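Local coordinates for protein putative isomerase YbhH (Escherichia coli, PDB 6OTV) that is probably an isomerase of the PrpF family, in the diaminopimelate epimerase clan, with its exact reaction and substrate unassigned, at residues T117-R122 against A132-P137; T126-E131 against L161-A166; I192-P197 against G281-S286; I254-K259 against R297-S302; V319-E324 against L331-I336. All coordinates share one frame; numbering follows the deposited sequence. Where two conformers were deposited one is given.

Contact 1 (T117-R122 against A132-P137); sequences TRVRIR and ADVQTP
Arg118 and Asp133 run alongside one another from adjacent strands. Their flat ends are turned apart, with guanidinium and carboxylate planes at 63°. Asp133 OD1 comes to the guanidinium obliquely, and its 4.5 Å from Arg118 NE is beyond a salt bridge. It is closer to the aliphatic stem, 3.7 Å from Arg118 CG. Arg118 NE pairs instead with Glu131, and Arg118 NH2 with Asp72 of the second subunit. Arg118 NH2 also sits in plane at the edge of the Arg120 guanidinium. Arg120 NH2 pairs with Glu131 as well, so this carboxylate probably offsets the repulsion between the two arginines.

The segments are the arms of a beta hairpin, strands 116-123 and 129-135. Thr117 with Val134 and Val119 with Ala132 are hydrogen-bonded antiparallel pairs. Arg118 with Asp133 is the non-hydrogen-bonded pair between them. Val119 N reaches Ala132 O at 2.9 Å.

The face carrying Thr117, Val119, Ala132 and Val134 is largely apolar and packs on helix 94-106. Ile121 CD1 touches Ala132 CB at 3.8 Å. Val119 CG2 lies 4.4 Å from Val134 CG2. Past the last pair, Thr117 OG1 is anti to its carbonyl carbon (chi1 -59°), on the side where it meets Thr136. It donates to Thr136 OG1 at 2.6 Å, the two side chains being roughly perpendicular. Both hydroxyls are also hydrogen-bonded to the backbone of Thr113.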
# COMPACT_ATOMS: atom_id res chain seq x y z
N THR A 117 14.36 -8.16 -5.94
CA THR A 117 14.14 -6.88 -5.29
C THR A 117 12.71 -6.44 -5.55
O THR A 117 12.30 -6.32 -6.71
CB THR A 117 15.12 -5.82 -5.79
OG1 THR A 117 16.46 -6.26 -5.54
CG2 THR A 117 14.88 -4.50 -5.07
N ARG A 118 11.95 -6.21 -4.48
CA ARG A 118 10.59 -5.70 -4.59
C ARG A 118 10.62 -4.19 -4.74
O ARG A 118 11.34 -3.50 -4.00
CB ARG A 118 9.77 -6.10 -3.36
CG ARG A 118 9.76 -7.60 -3.09
CD ARG A 118 9.04 -7.92 -1.78
NE ARG A 118 7.60 -7.72 -1.87
CZ ARG A 118 6.75 -7.92 -0.87
NH1 ARG A 118 7.20 -8.33 0.31
NH2 ARG A 118 5.45 -7.72 -1.04
N VAL A 119 9.85 -3.66 -5.69
CA VAL A 119 9.76 -2.23 -5.92
C VAL A 119 8.29 -1.83 -5.92
O VAL A 119 7.52 -2.30 -6.77
CB VAL A 119 10.43 -1.81 -7.24
CG1 VAL A 119 10.37 -0.29 -7.40
CG2 VAL A 119 11.87 -2.31 -7.31
N ARG A 120 7.91 -0.96 -4.99
CA ARG A 120 6.55 -0.46 -4.91
C ARG A 120 6.42 0.79 -5.78
O ARG A 120 7.06 1.81 -5.50
CB ARG A 120 6.18 -0.15 -3.46
CG ARG A 120 5.96 -1.39 -2.62
CD ARG A 120 4.52 -1.83 -2.71
NE ARG A 120 4.33 -3.19 -2.23
CZ ARG A 120 3.23 -3.62 -1.62
NH1 ARG A 120 2.22 -2.78 -1.40
NH2 ARG A 120 3.14 -4.88 -1.21
N ILE A 121 5.60 0.71 -6.82
CA ILE A 121 5.49 1.75 -7.83
C ILE A 121 4.11 2.39 -7.73
O ILE A 121 3.09 1.68 -7.66
CB ILE A 121 5.72 1.19 -9.24
CG1 ILE A 121 7.12 0.58 -9.35
CG2 ILE A 121 5.50 2.27 -10.30
CD1 ILE A 121 7.33 -0.23 -10.61
N ARG A 122 4.07 3.71 -7.71
CA ARG A 122 2.83 4.47 -7.82
C ARG A 122 2.79 5.14 -9.18
O ARG A 122 3.66 5.96 -9.50
CB ARG A 122 2.71 5.50 -6.70
CG ARG A 122 1.61 6.53 -6.93
CD ARG A 122 1.57 7.54 -5.79
NE ARG A 122 0.91 8.78 -6.18
CZ ARG A 122 1.53 9.94 -6.34
NH1 ARG A 122 2.83 10.03 -6.14
NH2 ARG A 122 0.85 11.02 -6.70
N ALA A 132 6.57 -4.35 -8.55
CA ALA A 132 7.43 -5.00 -9.53
C ALA A 132 8.47 -5.84 -8.80
O ALA A 132 9.12 -5.36 -7.87
CB ALA A 132 8.12 -3.97 -10.44
N ASP A 133 8.61 -7.09 -9.22
CA ASP A 133 9.59 -8.00 -8.66
C ASP A 133 10.70 -8.19 -9.69
O ASP A 133 10.49 -8.83 -10.73
CB ASP A 133 8.94 -9.33 -8.27
CG ASP A 133 7.88 -9.14 -7.19
OD1 ASP A 133 8.09 -8.29 -6.30
OD2 ASP A 133 6.85 -9.84 -7.25
N VAL A 134 11.87 -7.63 -9.40
CA VAL A 134 12.98 -7.57 -10.35
C VAL A 134 13.99 -8.64 -9.99
O VAL A 134 14.37 -8.79 -8.82
CB VAL A 134 13.62 -6.17 -10.34
CG1 VAL A 134 14.80 -6.12 -11.29
CG2 VAL A 134 12.59 -5.10 -10.68
N GLN A 135 14.44 -9.39 -10.99
CA GLN A 135 15.54 -10.34 -10.81
C GLN A 135 16.81 -9.57 -10.48
O GLN A 135 17.33 -8.83 -11.32
CB GLN A 135 15.71 -11.18 -12.07
CG GLN A 135 14.49 -11.98 -12.46
CD GLN A 135 14.11 -13.01 -11.41
OE1 GLN A 135 14.98 -13.58 -10.75
NE2 GLN A 135 12.82 -13.26 -11.26
N THR A 136 17.31 -9.73 -9.26
CA THR A 136 18.54 -9.07 -8.81
C THR A 136 19.43 -10.09 -8.11
O THR A 136 19.59 -10.04 -6.88
CB THR A 136 18.22 -7.89 -7.90
OG1 THR A 136 17.31 -8.30 -6.87
CG2 THR A 136 17.61 -6.74 -8.69
N PRO A 137 20.03 -11.02 -8.85
CA PRO A 137 20.99 -11.94 -8.23
C PRO A 137 22.21 -11.19 -7.73
O PRO A 137 22.85 -10.43 -8.47
CB PRO A 137 21.34 -12.91 -9.36
CG PRO A 137 21.01 -12.17 -10.61
CD PRO A 137 19.84 -11.31 -10.28

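Contact 2 (T126-E131 against L161-A166); sequences TGTFIE and LTFLNA. With EDO (1,2-ethanediol), chain D.
Asn165 folds back onto Phe129 where the antiparallel pairing of strands 129-135 and 158-163 gives way to loop. Its chi1 of 60° sets CG between the backbone N and the carbonyl carbon. The amide plane is turned 66° from the Phe129 ring. OD1 accepts from Phe129 N at 2.8 Å, nearly straight at the hydrogen. ND2 lies in plane at the edge of the Phe129 ring, 3.6 Å from Phe129 CD1, and makes a weak bond to Gly127 O.

Ile130 and Phe163 extend from neighbouring strands in the same direction. Ile130 CG1 is anti to its carbonyl carbon (chi1 -53°) and lies over one face of the Phe163 ring. This CH-pi contact is 4.0 Å from CG1 to the ring centroid, offset toward the rim. The other branch, Ile130 CG2, packs on Leu161 CB.

Leu164 N donates to Phe129 O at 2.9 Å, and Leu164 CD1 packs 3.9 Å from Phe129 CB.

A water joins Glu131 O to Thr162 OG1. A 1,2-ethanediol, probably from the crystallisation liquor, donates from O2 to Phe163 O at 2.8 Å and accepts from Ala166 N.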
# COMPACT_ATOMS: atom_id res chain seq x y z
N THR A 126 -2.66 7.54 -12.89
CA THR A 126 -3.92 6.95 -12.45
C THR A 126 -4.04 6.79 -10.94
O THR A 126 -5.13 6.44 -10.47
CB THR A 126 -4.11 5.57 -13.09
OG1 THR A 126 -3.06 4.69 -12.66
CG2 THR A 126 -4.10 5.66 -14.61
N GLY A 127 -2.97 7.02 -10.18
CA GLY A 127 -3.01 6.70 -8.76
C GLY A 127 -2.97 5.22 -8.45
O GLY A 127 -3.15 4.84 -7.29
N THR A 128 -2.73 4.37 -9.45
CA THR A 128 -2.66 2.93 -9.23
C THR A 128 -1.30 2.54 -8.67
O THR A 128 -0.26 3.06 -9.09
CB THR A 128 -2.92 2.19 -10.55
OG1 THR A 128 -4.19 2.59 -11.07
CG2 THR A 128 -2.92 0.68 -10.34
N PHE A 129 -1.31 1.62 -7.71
CA PHE A 129 -0.09 1.11 -7.09
C PHE A 129 0.22 -0.28 -7.65
O PHE A 129 -0.65 -1.15 -7.68
CB PHE A 129 -0.22 1.05 -5.57
CG PHE A 129 -0.23 2.40 -4.91
CD1 PHE A 129 -1.37 3.19 -4.92
CD2 PHE A 129 0.90 2.88 -4.27
CE1 PHE A 129 -1.38 4.43 -4.32
CE2 PHE A 129 0.90 4.12 -3.66
CZ PHE A 129 -0.25 4.90 -3.68
N ILE A 130 1.46 -0.47 -8.10
CA ILE A 130 1.90 -1.73 -8.69
C ILE A 130 3.20 -2.15 -8.02
O ILE A 130 4.09 -1.32 -7.79
CB ILE A 130 2.10 -1.61 -10.22
CG1 ILE A 130 0.85 -1.05 -10.89
CG2 ILE A 130 2.45 -2.97 -10.81
CD1 ILE A 130 0.92 0.44 -11.17
N GLU A 131 3.32 -3.43 -7.71
CA GLU A 131 4.57 -3.99 -7.23
C GLU A 131 5.29 -4.67 -8.39
O GLU A 131 4.69 -5.46 -9.12
CB GLU A 131 4.36 -4.99 -6.09
CG GLU A 131 5.65 -5.72 -5.71
CD GLU A 131 5.54 -6.52 -4.42
OE1 GLU A 131 4.66 -6.22 -3.59
OE2 GLU A 131 6.34 -7.46 -4.25
N LEU A 161 4.62 -8.03 -12.42
CA LEU A 161 3.90 -6.79 -12.15
C LEU A 161 2.57 -7.16 -11.49
O LEU A 161 1.70 -7.75 -12.13
CB LEU A 161 3.67 -5.99 -13.43
CG LEU A 161 4.91 -5.60 -14.23
CD1 LEU A 161 4.51 -4.82 -15.47
CD2 LEU A 161 5.88 -4.79 -13.36
N THR A 162 2.42 -6.80 -10.21
CA THR A 162 1.23 -7.10 -9.44
C THR A 162 0.48 -5.81 -9.14
O THR A 162 1.02 -4.91 -8.49
CB THR A 162 1.59 -7.82 -8.14
OG1 THR A 162 2.34 -9.00 -8.44
CG2 THR A 162 0.33 -8.21 -7.38
N PHE A 163 -0.77 -5.74 -9.58
CA PHE A 163 -1.60 -4.56 -9.38
C PHE A 163 -2.29 -4.64 -8.02
O PHE A 163 -2.91 -5.65 -7.69
CB PHE A 163 -2.62 -4.44 -10.52
CG PHE A 163 -2.01 -4.01 -11.83
CD1 PHE A 163 -1.13 -4.86 -12.50
CD2 PHE A 163 -2.29 -2.77 -12.38
CE1 PHE A 163 -0.55 -4.47 -13.70
CE2 PHE A 163 -1.72 -2.38 -13.58
CZ PHE A 163 -0.85 -3.23 -14.24
N LEU A 164 -2.18 -3.56 -7.25
CA LEU A 164 -2.51 -3.59 -5.83
C LEU A 164 -3.86 -2.97 -5.49
O LEU A 164 -4.48 -3.37 -4.50
CB LEU A 164 -1.42 -2.88 -5.02
CG LEU A 164 -0.00 -3.39 -5.28
CD1 LEU A 164 1.03 -2.55 -4.54
CD2 LEU A 164 0.11 -4.86 -4.88
N ASN A 165 -4.34 -2.01 -6.28
CA ASN A 165 -5.62 -1.36 -6.02
C ASN A 165 -6.39 -1.16 -7.33
O ASN A 165 -6.83 -0.05 -7.66
CB ASN A 165 -5.41 -0.03 -5.28
CG ASN A 165 -4.56 0.95 -6.06
OD1 ASN A 165 -3.75 0.56 -6.89
ND2 ASN A 165 -4.76 2.24 -5.81
N ALA A 166 -6.56 -2.25 -8.08
CA ALA A 166 -7.25 -2.17 -9.37
C ALA A 166 -8.75 -1.98 -9.21
O ALA A 166 -9.39 -1.41 -10.10
CB ALA A 166 -6.95 -3.42 -10.20
C1 EDO D . -7.65 -4.75 -6.36
O1 EDO D . -8.02 -4.29 -5.06
C2 EDO D . -6.21 -5.24 -6.33
O2 EDO D . -5.65 -5.25 -7.65
O HOH W 1 4.89 -8.43 -8.59

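Contact 3 (I192-P197 against G281-S286); sequences IDMAMP and GAIAIS
Ala195 CB rests against Ile283, 3.7 Å from Ile283 CB. The Met194 side chain lies across that of Ile283. It bends at chi2 and chi3 (-68° and -64°), and its CE meets Ile283 CG2 at 3.8 Å. Ile192 CG2 lies 4.4 Å from Ala284 CB.

Backbone carbonyls meet the helix next. Ala284 CB sits 3.3 Å from Met194 O and 3.9 Å from Met196 O. Residues 194-196 form the turn between antiparallel strands 187-193 and 197-202, and that turn lies against helix 279-290. This is consistent with the central helix of one lobe in the two-lobed diaminopimelate epimerase-like fold.

Polar groups of the segment 192-197 bond elsewhere: Ala195 through its backbone to Ala166, and the Asp193 carboxylate to Thr169, Lys170 and Thr171. Between residues 192-197 and 281-286 there are no hydrogen bonds. With the small Ala284 at the nearest approach, this is consistent with a contact held by shape and apolar packing.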
# COMPACT_ATOMS: atom_id res chain seq x y z
N ILE A 192 -17.65 -3.25 -15.52
CA ILE A 192 -16.72 -3.57 -14.45
C ILE A 192 -15.59 -2.54 -14.46
O ILE A 192 -15.18 -2.05 -15.51
CB ILE A 192 -16.18 -5.01 -14.59
CG1 ILE A 192 -15.35 -5.41 -13.36
CG2 ILE A 192 -15.36 -5.17 -15.86
CD1 ILE A 192 -14.92 -6.86 -13.37
N ASP A 193 -15.11 -2.21 -13.26
CA ASP A 193 -14.04 -1.24 -13.05
C ASP A 193 -12.91 -1.96 -12.32
O ASP A 193 -12.86 -1.96 -11.09
CB ASP A 193 -14.56 -0.03 -12.27
CG ASP A 193 -13.55 1.11 -12.20
OD1 ASP A 193 -12.50 1.03 -12.86
OD2 ASP A 193 -13.83 2.09 -11.49
N MET A 194 -12.01 -2.58 -13.09
CA MET A 194 -10.84 -3.28 -12.55
C MET A 194 -9.63 -2.81 -13.35
O MET A 194 -9.45 -3.22 -14.51
CB MET A 194 -11.00 -4.80 -12.63
CG MET A 194 -11.61 -5.43 -11.39
SD MET A 194 -10.53 -5.36 -9.95
CE MET A 194 -9.15 -6.37 -10.50
N ALA A 195 -8.82 -1.94 -12.74
CA ALA A 195 -7.66 -1.31 -13.37
C ALA A 195 -8.07 -0.39 -14.52
O ALA A 195 -7.31 0.51 -14.89
CB ALA A 195 -6.66 -2.36 -13.86
N MET A 196 -9.26 -0.59 -15.06
CA MET A 196 -9.78 0.22 -16.15
C MET A 196 -11.29 0.03 -16.22
O MET A 196 -11.77 -1.11 -16.16
CB MET A 196 -9.13 -0.17 -17.48
CG MET A 196 -9.70 0.54 -18.70
SD MET A 196 -9.33 2.31 -18.73
CE MET A 196 -7.54 2.27 -18.86
N PRO A 197 -12.07 1.10 -16.30
CA PRO A 197 -13.52 0.95 -16.55
C PRO A 197 -13.75 0.45 -17.96
O PRO A 197 -13.36 1.10 -18.93
CB PRO A 197 -14.07 2.37 -16.35
CG PRO A 197 -12.99 3.11 -15.62
CD PRO A 197 -11.70 2.50 -16.06
N GLY A 281 -6.72 -3.27 -19.50
CA GLY A 281 -7.85 -3.98 -20.07
C GLY A 281 -7.78 -5.47 -19.80
O GLY A 281 -8.80 -6.12 -19.53
N ALA A 282 -6.57 -6.04 -19.84
CA ALA A 282 -6.41 -7.46 -19.55
C ALA A 282 -6.79 -7.77 -18.11
O ALA A 282 -7.35 -8.84 -17.82
CB ALA A 282 -4.97 -7.90 -19.85
N ILE A 283 -6.50 -6.85 -17.19
CA ILE A 283 -6.89 -7.05 -15.79
C ILE A 283 -8.41 -7.12 -15.69
O ILE A 283 -8.96 -8.01 -15.03
CB ILE A 283 -6.32 -5.93 -14.90
CG1 ILE A 283 -4.80 -5.82 -15.06
CG2 ILE A 283 -6.71 -6.16 -13.45
CD1 ILE A 283 -4.06 -7.11 -14.85
N ALA A 284 -9.10 -6.19 -16.34
CA ALA A 284 -10.56 -6.12 -16.23
C ALA A 284 -11.21 -7.36 -16.83
O ALA A 284 -12.11 -7.95 -16.23
CB ALA A 284 -11.07 -4.85 -16.91
N ILE A 285 -10.78 -7.76 -18.03
CA ILE A 285 -11.39 -8.89 -18.71
C ILE A 285 -11.14 -10.19 -17.94
O ILE A 285 -12.06 -10.99 -17.75
CB ILE A 285 -10.87 -8.99 -20.16
CG1 ILE A 285 -11.24 -7.73 -20.93
CG2 ILE A 285 -11.44 -10.22 -20.84
CD1 ILE A 285 -10.33 -7.46 -22.10
N SER A 286 -9.90 -10.41 -17.51
CA SER A 286 -9.60 -11.61 -16.75
C SER A 286 -10.39 -11.65 -15.45
O SER A 286 -10.81 -12.73 -15.00
CB SER A 286 -8.09 -11.70 -16.47
OG SER A 286 -7.66 -10.60 -15.68

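Contact 4 (I254-K259 against R297-S302); sequences ISPAQK and RQIVPS
Ile299 packs against residues 254-256, meeting Ile254, Ser255 and Pro256. Strand 250-255 lies between strand 197-202, parallel to it, and strand 263-267, antiparallel. Ile299 belongs to the loop that leads from helix 279-290 to strand 306-312.

The first shell is apolar. Ile254 CD1 touches Ile299 CG1 at 3.8 Å, the two side chains set obliquely to each other. The other branch, Ile299 CG2, lies 4.0 Å from Pro256 CD and 4.1 Å from Ser255 CA. The Pro256 ring and the Ile299 side chain are nearly perpendicular. Pro256 CG also nears the backbone, 3.7 Å from Ile299 O. With chi1 at -52°, Ile299 CG1 is anti to the carbonyl carbon and CG2 anti to the backbone N. The two branches diverge, CG1 meeting Ile254 and CG2 meeting Pro256.

The next shell surrounds these residues. Ser255 OG is hydrogen-bonded to Asn264 ND2, and Pro256 O to Tyr211 OH. Ile254 packs on Ile200, Ile263 and Val265, while on the loop side Ile299 rests on Pro202 and Val300 on Ile263.

Crystal neighbours touch Pro256, Ile299 and Val300. Val300 CG1, anti to its own carbonyl carbon, sits 3.8 Å from Pro256 CA.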
# COMPACT_ATOMS: atom_id res chain seq x y z
N ILE A 254 -15.93 -9.45 -26.88
CA ILE A 254 -15.38 -10.73 -26.43
C ILE A 254 -15.99 -11.87 -27.23
O ILE A 254 -17.12 -11.78 -27.74
CB ILE A 254 -15.59 -10.96 -24.92
CG1 ILE A 254 -17.08 -11.10 -24.58
CG2 ILE A 254 -14.95 -9.85 -24.11
CD1 ILE A 254 -17.34 -11.72 -23.23
N SER A 255 -15.22 -12.94 -27.35
CA SER A 255 -15.62 -14.16 -28.03
C SER A 255 -14.74 -15.29 -27.50
O SER A 255 -13.70 -15.02 -26.89
CB SER A 255 -15.48 -14.03 -29.55
OG SER A 255 -14.13 -13.84 -29.94
N PRO A 256 -15.13 -16.55 -27.69
CA PRO A 256 -14.31 -17.65 -27.18
C PRO A 256 -12.91 -17.63 -27.79
O PRO A 256 -12.70 -17.14 -28.90
CB PRO A 256 -15.08 -18.90 -27.61
CG PRO A 256 -16.49 -18.44 -27.76
CD PRO A 256 -16.40 -17.03 -28.28
N ALA A 257 -11.96 -18.17 -27.04
CA ALA A 257 -10.59 -18.27 -27.52
C ALA A 257 -10.50 -19.24 -28.69
O ALA A 257 -11.31 -20.16 -28.83
CB ALA A 257 -9.67 -18.74 -26.39
N GLN A 258 -9.49 -19.03 -29.54
CA GLN A 258 -9.26 -19.88 -30.70
C GLN A 258 -8.00 -20.72 -30.59
O GLN A 258 -7.93 -21.78 -31.22
CB GLN A 258 -9.19 -19.04 -31.98
N LYS A 259 -7.00 -20.28 -29.82
CA LYS A 259 -5.71 -20.95 -29.75
C LYS A 259 -5.42 -21.53 -28.37
O LYS A 259 -4.27 -21.60 -27.95
CB LYS A 259 -4.59 -19.99 -30.16
N ARG A 297 -19.41 -15.32 -18.30
CA ARG A 297 -19.78 -16.69 -17.99
C ARG A 297 -20.73 -17.30 -19.02
O ARG A 297 -20.85 -18.52 -19.08
CB ARG A 297 -20.41 -16.77 -16.60
CG ARG A 297 -19.52 -16.24 -15.48
CD ARG A 297 -18.40 -17.20 -15.16
NE ARG A 297 -17.85 -16.97 -13.83
CZ ARG A 297 -17.02 -17.80 -13.21
NH1 ARG A 297 -16.63 -18.92 -13.80
NH2 ARG A 297 -16.58 -17.51 -11.99
N GLN A 298 -21.41 -16.47 -19.81
CA GLN A 298 -22.29 -16.94 -20.87
C GLN A 298 -21.58 -17.09 -22.21
O GLN A 298 -22.21 -17.50 -23.19
CB GLN A 298 -23.47 -15.99 -21.05
CG GLN A 298 -24.19 -15.61 -19.77
CD GLN A 298 -25.31 -14.61 -20.02
OE1 GLN A 298 -25.56 -14.21 -21.16
NE2 GLN A 298 -25.98 -14.20 -18.95
N ILE A 299 -20.29 -16.75 -22.29
CA ILE A 299 -19.55 -16.72 -23.55
C ILE A 299 -18.44 -17.77 -23.57
O ILE A 299 -18.30 -18.51 -24.54
CB ILE A 299 -18.98 -15.31 -23.82
CG1 ILE A 299 -20.08 -14.25 -23.72
CG2 ILE A 299 -18.30 -15.26 -25.19
CD1 ILE A 299 -21.28 -14.52 -24.61
N VAL A 300 -17.66 -17.84 -22.50
CA VAL A 300 -16.50 -18.73 -22.45
C VAL A 300 -16.69 -19.68 -21.27
O VAL A 300 -17.42 -19.37 -20.32
CB VAL A 300 -15.17 -17.95 -22.35
CG1 VAL A 300 -15.05 -16.97 -23.51
CG2 VAL A 300 -15.08 -17.22 -21.01
N PRO A 301 -16.04 -20.85 -21.31
CA PRO A 301 -16.11 -21.76 -20.16
C PRO A 301 -15.47 -21.14 -18.92
O PRO A 301 -14.66 -20.21 -19.00
CB PRO A 301 -15.32 -22.99 -20.63
CG PRO A 301 -15.32 -22.90 -22.12
CD PRO A 301 -15.29 -21.43 -22.43
N SER A 302 -15.85 -21.68 -17.76
CA SER A 302 -15.33 -21.18 -16.50
C SER A 302 -13.83 -21.43 -16.40
O SER A 302 -13.30 -22.41 -16.92
CB SER A 302 -16.05 -21.85 -15.33
OG SER A 302 -15.84 -23.25 -15.34

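Contact 5 (V319-E324 against L331-I336); sequences VHLSNE and LRASVI. With EDO (1,2-ethanediol), chain O.
Leu321 turns its CD2 onto Ala333 CB, 3.6 Å away. On the same face Val319 and Val335 meet obliquely through their CG2 atoms, 4.0 Å apart. Leu331 CD1 comes to the backbone, 3.4 Å from Ser322 O. Helix 279-290 packs on this face through Ile283, Ser286, Ser287 and Ala290.

Strands 315-322 and 332-344 pair here as a beta hairpin. His320 with Ser334 and Ser322 with Arg332 are its hydrogen-bonded antiparallel pairs. Arg332 N donates to Ser322 O at 2.7 Å, while the return bond from Ser322 N is weak.

The opposite face is polar. The Arg332 chain bends at chi3 (63°), which places NE. Ser322 OG lies over one face of the Arg332 guanidinium, as does O2 of a 1,2-ethanediol, probably from the crystallisation liquor. Ser322 OG and that O2 are hydrogen-bonded at 3.0 Å. A water sits in plane at the guanidinium edge. It accepts from Arg332 NH2 at 3.1 Å and is also bonded to Ser334 OG. The diol's O1 accepts from Glu324 N at 2.9 Å.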
# COMPACT_ATOMS: atom_id res chain seq x y z
N VAL A 319 -2.59 -13.57 -17.54
CA VAL A 319 -2.88 -12.83 -16.32
C VAL A 319 -3.10 -13.84 -15.21
O VAL A 319 -3.93 -14.75 -15.34
CB VAL A 319 -4.11 -11.92 -16.47
CG1 VAL A 319 -4.32 -11.11 -15.18
CG2 VAL A 319 -3.96 -11.00 -17.66
N HIS A 320 -2.34 -13.71 -14.13
CA HIS A 320 -2.51 -14.56 -12.95
C HIS A 320 -3.43 -13.85 -11.97
O HIS A 320 -3.15 -12.72 -11.54
CB HIS A 320 -1.17 -14.87 -12.30
CG HIS A 320 -1.27 -15.81 -11.13
ND1 HIS A 320 -1.24 -15.38 -9.83
CD2 HIS A 320 -1.43 -17.15 -11.08
CE1 HIS A 320 -1.37 -16.41 -9.02
NE2 HIS A 320 -1.48 -17.50 -9.76
N LEU A 321 -4.53 -14.51 -11.63
CA LEU A 321 -5.49 -14.00 -10.65
C LEU A 321 -5.36 -14.75 -9.34
O LEU A 321 -4.89 -15.89 -9.29
CB LEU A 321 -6.92 -14.11 -11.18
CG LEU A 321 -7.34 -13.10 -12.24
CD1 LEU A 321 -8.84 -13.14 -12.43
CD2 LEU A 321 -6.89 -11.70 -11.85
N SER A 322 -5.79 -14.10 -8.27
CA SER A 322 -5.65 -14.61 -6.91
C SER A 322 -6.55 -13.80 -6.00
O SER A 322 -6.74 -12.60 -6.20
CB SER A 322 -4.19 -14.54 -6.44
OG SER A 322 -4.09 -14.61 -5.03
N ASN A 323 -7.10 -14.46 -4.98
CA ASN A 323 -7.98 -13.76 -4.04
C ASN A 323 -7.95 -14.50 -2.71
O ASN A 323 -8.39 -15.65 -2.63
CB ASN A 323 -9.40 -13.69 -4.60
CG ASN A 323 -10.25 -12.65 -3.89
OD1 ASN A 323 -9.98 -12.29 -2.74
ND2 ASN A 323 -11.30 -12.18 -4.56
N GLU A 324 -7.44 -13.83 -1.67
CA GLU A 324 -7.46 -14.38 -0.32
C GLU A 324 -8.68 -13.95 0.47
O GLU A 324 -8.86 -14.41 1.60
CB GLU A 324 -6.20 -13.96 0.44
CG GLU A 324 -4.92 -14.60 -0.07
CD GLU A 324 -4.72 -16.01 0.46
OE1 GLU A 324 -5.55 -16.47 1.27
OE2 GLU A 324 -3.72 -16.65 0.06
N LEU A 331 -9.55 -8.97 -5.12
CA LEU A 331 -9.02 -9.73 -6.25
C LEU A 331 -7.70 -9.12 -6.71
O LEU A 331 -7.64 -7.92 -7.02
CB LEU A 331 -10.04 -9.75 -7.38
CG LEU A 331 -9.68 -10.51 -8.65
CD1 LEU A 331 -9.33 -11.95 -8.31
CD2 LEU A 331 -10.82 -10.47 -9.66
N ARG A 332 -6.65 -9.93 -6.76
CA ARG A 332 -5.31 -9.47 -7.10
C ARG A 332 -4.89 -10.06 -8.44
O ARG A 332 -5.02 -11.27 -8.67
CB ARG A 332 -4.31 -9.87 -6.01
CG ARG A 332 -3.07 -8.98 -5.94
CD ARG A 332 -2.04 -9.58 -4.99
NE ARG A 332 -1.57 -10.88 -5.48
CZ ARG A 332 -0.79 -11.70 -4.79
NH1 ARG A 332 -0.38 -11.37 -3.57
NH2 ARG A 332 -0.42 -12.86 -5.32
N ALA A 333 -4.37 -9.21 -9.32
CA ALA A 333 -3.94 -9.61 -10.66
C ALA A 333 -2.46 -9.32 -10.83
O ALA A 333 -1.95 -8.29 -10.38
CB ALA A 333 -4.73 -8.87 -11.74
N SER A 334 -1.76 -10.24 -11.50
CA SER A 334 -0.35 -10.05 -11.81
C SER A 334 -0.08 -10.51 -13.23
O SER A 334 -0.76 -11.39 -13.76
CB SER A 334 0.55 -10.81 -10.82
OG SER A 334 0.28 -12.20 -10.84
N VAL A 335 0.93 -9.90 -13.84
CA VAL A 335 1.33 -10.19 -15.21
C VAL A 335 2.85 -10.30 -15.25
O VAL A 335 3.55 -9.58 -14.53
CB VAL A 335 0.81 -9.11 -16.19
CG1 VAL A 335 1.42 -9.28 -17.57
CG2 VAL A 335 -0.71 -9.17 -16.28
N ILE A 336 3.35 -11.21 -16.09
CA ILE A 336 4.78 -11.33 -16.34
C ILE A 336 5.12 -10.54 -17.60
O ILE A 336 4.44 -10.67 -18.62
CB ILE A 336 5.21 -12.80 -16.49
CG1 ILE A 336 4.83 -13.61 -15.24
CG2 ILE A 336 6.71 -12.89 -16.75
CD1 ILE A 336 5.62 -13.24 -14.00
C1 EDO O . -5.37 -10.85 -1.38
O1 EDO O . -6.72 -11.04 -1.83
C2 EDO O . -4.38 -11.07 -2.53
O2 EDO O . -4.38 -12.45 -2.91
O HOH W 2 -1.53 -12.90 -8.26

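Overall arrangement
Contacts 1, 2 and 5 follow one another across neighbouring strands. Contacts 1 and 2 share strand 129-135, and Ala132 CB packs 3.8 Å from Leu161 CD2 between them. Contact 2 joins contact 5 where strand 158-163 pairs with 332-344; their centres are about 11 Å apart. Contact 3 touches contacts 2 and 5: Ala166 O is 2.8 Å from Ala195 N, and Ile283 CD1 packs 3.6 Å from Ala333 CB. Contact 4 is peripheral, with its centre about 16 Å from that of contact 3. Contacts 1, 2 and 5 also touch the second subunit. Small molecules, probably from the crystallisation liquor, lie near contacts 2, 3 and 5.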